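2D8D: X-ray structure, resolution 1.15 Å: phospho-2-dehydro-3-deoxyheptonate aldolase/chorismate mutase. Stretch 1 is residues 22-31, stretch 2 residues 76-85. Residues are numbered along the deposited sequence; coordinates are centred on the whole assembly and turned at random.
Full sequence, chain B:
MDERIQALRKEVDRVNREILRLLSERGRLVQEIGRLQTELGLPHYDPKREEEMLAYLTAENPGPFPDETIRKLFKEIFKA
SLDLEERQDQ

Stretch 1 (22-31) LLSERGRLVQ
Stretch 2, residues 76-85: EIFKASLDLE

Residues 22-31 lie within a helix that begins earlier and continues later. Residues 76-84 are helical, in a helix that also begins earlier. Phi and psi stay near -65° and -40° throughout. Backbone hydrogen bonds follow the i to i-4 pattern, such as Gly 27 N to Leu 23 O at 2.9 Å and Glu 85 N to Ser 81 O at 2.8 Å.

The two helices run in the same general direction. Their axes cross at -46° and approach to 9.6 Å. In register, Leu 23 CA lies 8.1 Å from Ile 77 CA, Gly 27 CA 6.5 Å from Ser 81 CA and Gln 31 CA 5.8 Å from Glu 85 CA, so the backbones draw together toward their C-terminal ends. The contact buries 430 Å², both sides summed.

At the N-terminal end the contact is apolar. Leu 23 (chi1 m, chi2 t) starts sideways, but its end comes nearer, and its CD2 lies 3.9 Å from Ile 77 CD1. Ile 77 is also m, t and points toward the first helix.

Arg 26 has the largest covered area, 70 Å². Its CB points toward the second helix, and chi1 to chi3 are all t, so the chain is extended; chi4 is -75°. Its CD packs 3.8 Å from Ile 77 CG2. Arg 26 NH2 comes within 2.9 Å of Phe 78 CE1, approaching the ring obliquely. Phe 78 has chi1 m and chi2 -24°. Phe 78 CD1 and Ile 77 CG2 lie over one face of the guanidinium, while Ser 81 OG sits at its edge. Arg 26 NH1 is 3.0 Å from Ser 81 OG, but the angle is too poor for a hydrogen bond. Ser 81 (chi1 m) instead donates from OG to Ile 77 O at 3.0 Å, within its own helix. Arg 26 NE and NH2 are hydrogen-bonded elsewhere in the structure.

Gly 27 has no side chain, and its O lies 4.0 Å from Leu 84 CD2. Leu 84 (chi1 t, chi2 p) points toward the first helix. Its CD2 also meets Gln 31 CG at 3.9 Å. Gln 31 is m, t with chi3 -60°.

Val 30 (chi1 m) points toward the second helix, with CG2 4.2 Å from Ser 81 OG. Glu 85 (m, t, chi3 -61°) brings OE2 to 3.2 Å from Val 30 O. No hydrogen bond joins the two stretches, and their contact rests on packing.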

# COMPACT_ATOMS: atom_id res chain seq x y z
N LEU B 22 4.40 -0.39 6.81
CA LEU B 22 5.28 -0.60 5.66
C LEU B 22 5.34 0.61 4.75
O LEU B 22 6.41 0.95 4.24
CB LEU B 22 4.84 -1.84 4.88
CG LEU B 22 5.36 -3.17 5.42
CD1 LEU B 22 6.87 -3.25 5.21
CD2 LEU B 22 5.03 -3.32 6.90
N LEU B 23 4.20 1.26 4.53
CA LEU B 23 4.18 2.46 3.70
C LEU B 23 5.04 3.53 4.36
O LEU B 23 5.80 4.23 3.68
CB LEU B 23 2.76 2.98 3.54
CG LEU B 23 1.83 2.22 2.59
CD1 LEU B 23 0.43 2.79 2.69
CD2 LEU B 23 2.35 2.32 1.16
N SER B 24 4.92 3.66 5.68
CA SER B 24 5.69 4.66 6.40
C SER B 24 7.18 4.35 6.35
O SER B 24 8.00 5.26 6.21
CB SER B 24 5.20 4.76 7.85
OG SER B 24 3.85 5.21 7.89
N GLU B 25 7.52 3.07 6.44
CA GLU B 25 8.92 2.67 6.37
C GLU B 25 9.46 3.02 4.98
O GLU B 25 10.57 3.53 4.84
CB GLU B 25 9.05 1.17 6.60
CG GLU B 25 10.49 0.70 6.71
CD GLU B 25 10.61 -0.79 6.94
OE1 GLU B 25 9.61 -1.41 7.36
OE2 GLU B 25 11.71 -1.34 6.72
N ARG B 26 8.66 2.74 3.95
CA ARG B 26 9.06 3.04 2.58
C ARG B 26 9.26 4.54 2.46
O ARG B 26 10.18 5.01 1.78
CB ARG B 26 7.99 2.58 1.58
CG ARG B 26 8.46 2.60 0.14
CD ARG B 26 7.35 2.25 -0.83
NE ARG B 26 7.89 2.00 -2.16
CZ ARG B 26 8.32 2.95 -3.00
NH1 ARG B 26 8.25 4.23 -2.66
NH2 ARG B 26 8.83 2.61 -4.17
N GLY B 27 8.38 5.30 3.10
CA GLY B 27 8.48 6.74 3.06
C GLY B 27 9.79 7.24 3.63
O GLY B 27 10.42 8.14 3.07
N ARG B 28 10.20 6.68 4.76
CA ARG B 28 11.45 7.11 5.37
C ARG B 28 12.64 6.76 4.48
O ARG B 28 13.61 7.52 4.40
CB ARG B 28 11.62 6.50 6.76
CG ARG B 28 10.57 6.94 7.77
CD ARG B 28 11.01 6.61 9.19
NE ARG B 28 11.32 5.19 9.36
CZ ARG B 28 10.40 4.24 9.51
NH1 ARG B 28 9.11 4.55 9.53
NH2 ARG B 28 10.78 2.98 9.63
N LEU B 29 12.58 5.61 3.81
CA LEU B 29 13.66 5.20 2.93
C LEU B 29 13.80 6.15 1.74
O LEU B 29 14.90 6.57 1.39
CB LEU B 29 13.43 3.78 2.42
CG LEU B 29 13.66 2.66 3.43
CD1 LEU B 29 13.13 1.35 2.87
CD2 LEU B 29 15.15 2.55 3.75
N VAL B 30 12.68 6.48 1.12
CA VAL B 30 12.72 7.38 -0.03
C VAL B 30 13.13 8.78 0.41
O VAL B 30 13.75 9.51 -0.36
CB VAL B 30 11.36 7.41 -0.75
CG1 VAL B 30 11.15 6.11 -1.51
CG2 VAL B 30 10.25 7.60 0.24
N GLN B 31 12.81 9.16 1.65
CA GLN B 31 13.23 10.46 2.15
C GLN B 31 14.75 10.48 2.21
O GLN B 31 15.39 11.48 1.86
CB GLN B 31 12.68 10.70 3.56
CG GLN B 31 11.21 11.00 3.64
CD GLN B 31 10.77 11.32 5.06
OE1 GLN B 31 10.91 10.49 5.95
NE2 GLN B 31 10.25 12.52 5.27
N GLU B 76 0.48 4.82 -7.45
CA GLU B 76 -0.02 5.79 -6.48
C GLU B 76 0.98 5.92 -5.33
O GLU B 76 1.24 7.02 -4.85
CB GLU B 76 -1.38 5.33 -5.93
CG GLU B 76 -2.53 5.47 -6.91
CD GLU B 76 -2.77 6.91 -7.31
OE1 GLU B 76 -2.99 7.75 -6.41
OE2 GLU B 76 -2.74 7.21 -8.52
N ILE B 77 1.54 4.79 -4.91
CA ILE B 77 2.52 4.79 -3.83
C ILE B 77 3.77 5.55 -4.28
O ILE B 77 4.35 6.31 -3.50
CB ILE B 77 2.90 3.34 -3.44
CG1 ILE B 77 1.69 2.66 -2.79
CG2 ILE B 77 4.09 3.35 -2.49
CD1 ILE B 77 1.90 1.19 -2.51
N PHE B 78 4.17 5.36 -5.53
CA PHE B 78 5.35 6.04 -6.05
C PHE B 78 5.09 7.53 -6.20
O PHE B 78 5.99 8.35 -6.02
CB PHE B 78 5.77 5.45 -7.41
CG PHE B 78 6.08 3.98 -7.38
CD1 PHE B 78 6.47 3.35 -6.19
CD2 PHE B 78 6.00 3.21 -8.54
CE1 PHE B 78 6.78 1.99 -6.17
CE2 PHE B 78 6.31 1.85 -8.52
CZ PHE B 78 6.70 1.24 -7.33
N LYS B 79 3.84 7.88 -6.53
CA LYS B 79 3.46 9.28 -6.68
C LYS B 79 3.56 9.99 -5.33
O LYS B 79 4.08 11.11 -5.24
CB LYS B 79 2.02 9.38 -7.21
CG LYS B 79 1.44 10.78 -7.16
CD LYS B 79 0.13 10.89 -7.93
CE LYS B 79 -0.96 10.00 -7.35
NZ LYS B 79 -2.24 10.15 -8.10
N ALA B 80 3.06 9.34 -4.29
CA ALA B 80 3.08 9.90 -2.95
C ALA B 80 4.52 10.13 -2.49
O ALA B 80 4.80 11.07 -1.74
CB ALA B 80 2.37 8.97 -1.98
N SER B 81 5.42 9.27 -2.95
CA SER B 81 6.84 9.36 -2.61
C SER B 81 7.49 10.61 -3.19
O SER B 81 8.21 11.33 -2.49
CB SER B 81 7.58 8.11 -3.09
OG SER B 81 7.06 6.95 -2.47
N LEU B 82 7.26 10.86 -4.48
CA LEU B 82 7.83 12.04 -5.12
C LEU B 82 7.35 13.28 -4.39
O LEU B 82 8.12 14.20 -4.12
CB LEU B 82 7.42 12.13 -6.59
CG LEU B 82 8.38 11.53 -7.62
CD1 LEU B 82 7.87 11.82 -9.02
CD2 LEU B 82 9.77 12.13 -7.44
N ASP B 83 6.05 13.30 -4.08
CA ASP B 83 5.46 14.41 -3.37
C ASP B 83 6.23 14.64 -2.08
O ASP B 83 6.59 15.77 -1.76
CB ASP B 83 3.99 14.11 -3.05
CG ASP B 83 3.33 15.20 -2.22
OD1 ASP B 83 3.36 16.37 -2.65
OD2 ASP B 83 2.79 14.88 -1.14
N LEU B 84 6.49 13.56 -1.35
CA LEU B 84 7.21 13.65 -0.08
C LEU B 84 8.66 14.11 -0.26
O LEU B 84 9.18 14.84 0.58
CB LEU B 84 7.17 12.29 0.64
CG LEU B 84 7.58 12.24 2.11
CD1 LEU B 84 6.70 13.16 2.92
CD2 LEU B 84 7.46 10.83 2.64
N GLU B 85 9.30 13.70 -1.35
CA GLU B 85 10.68 14.08 -1.61
C GLU B 85 10.83 15.55 -2.00
O GLU B 85 11.95 16.07 -2.05
CB GLU B 85 11.29 13.22 -2.72
CG GLU B 85 11.71 11.82 -2.29
CD GLU B 85 12.26 11.00 -3.44
OE1 GLU B 85 11.51 10.76 -4.41
OE2 GLU B 85 13.44 10.60 -3.37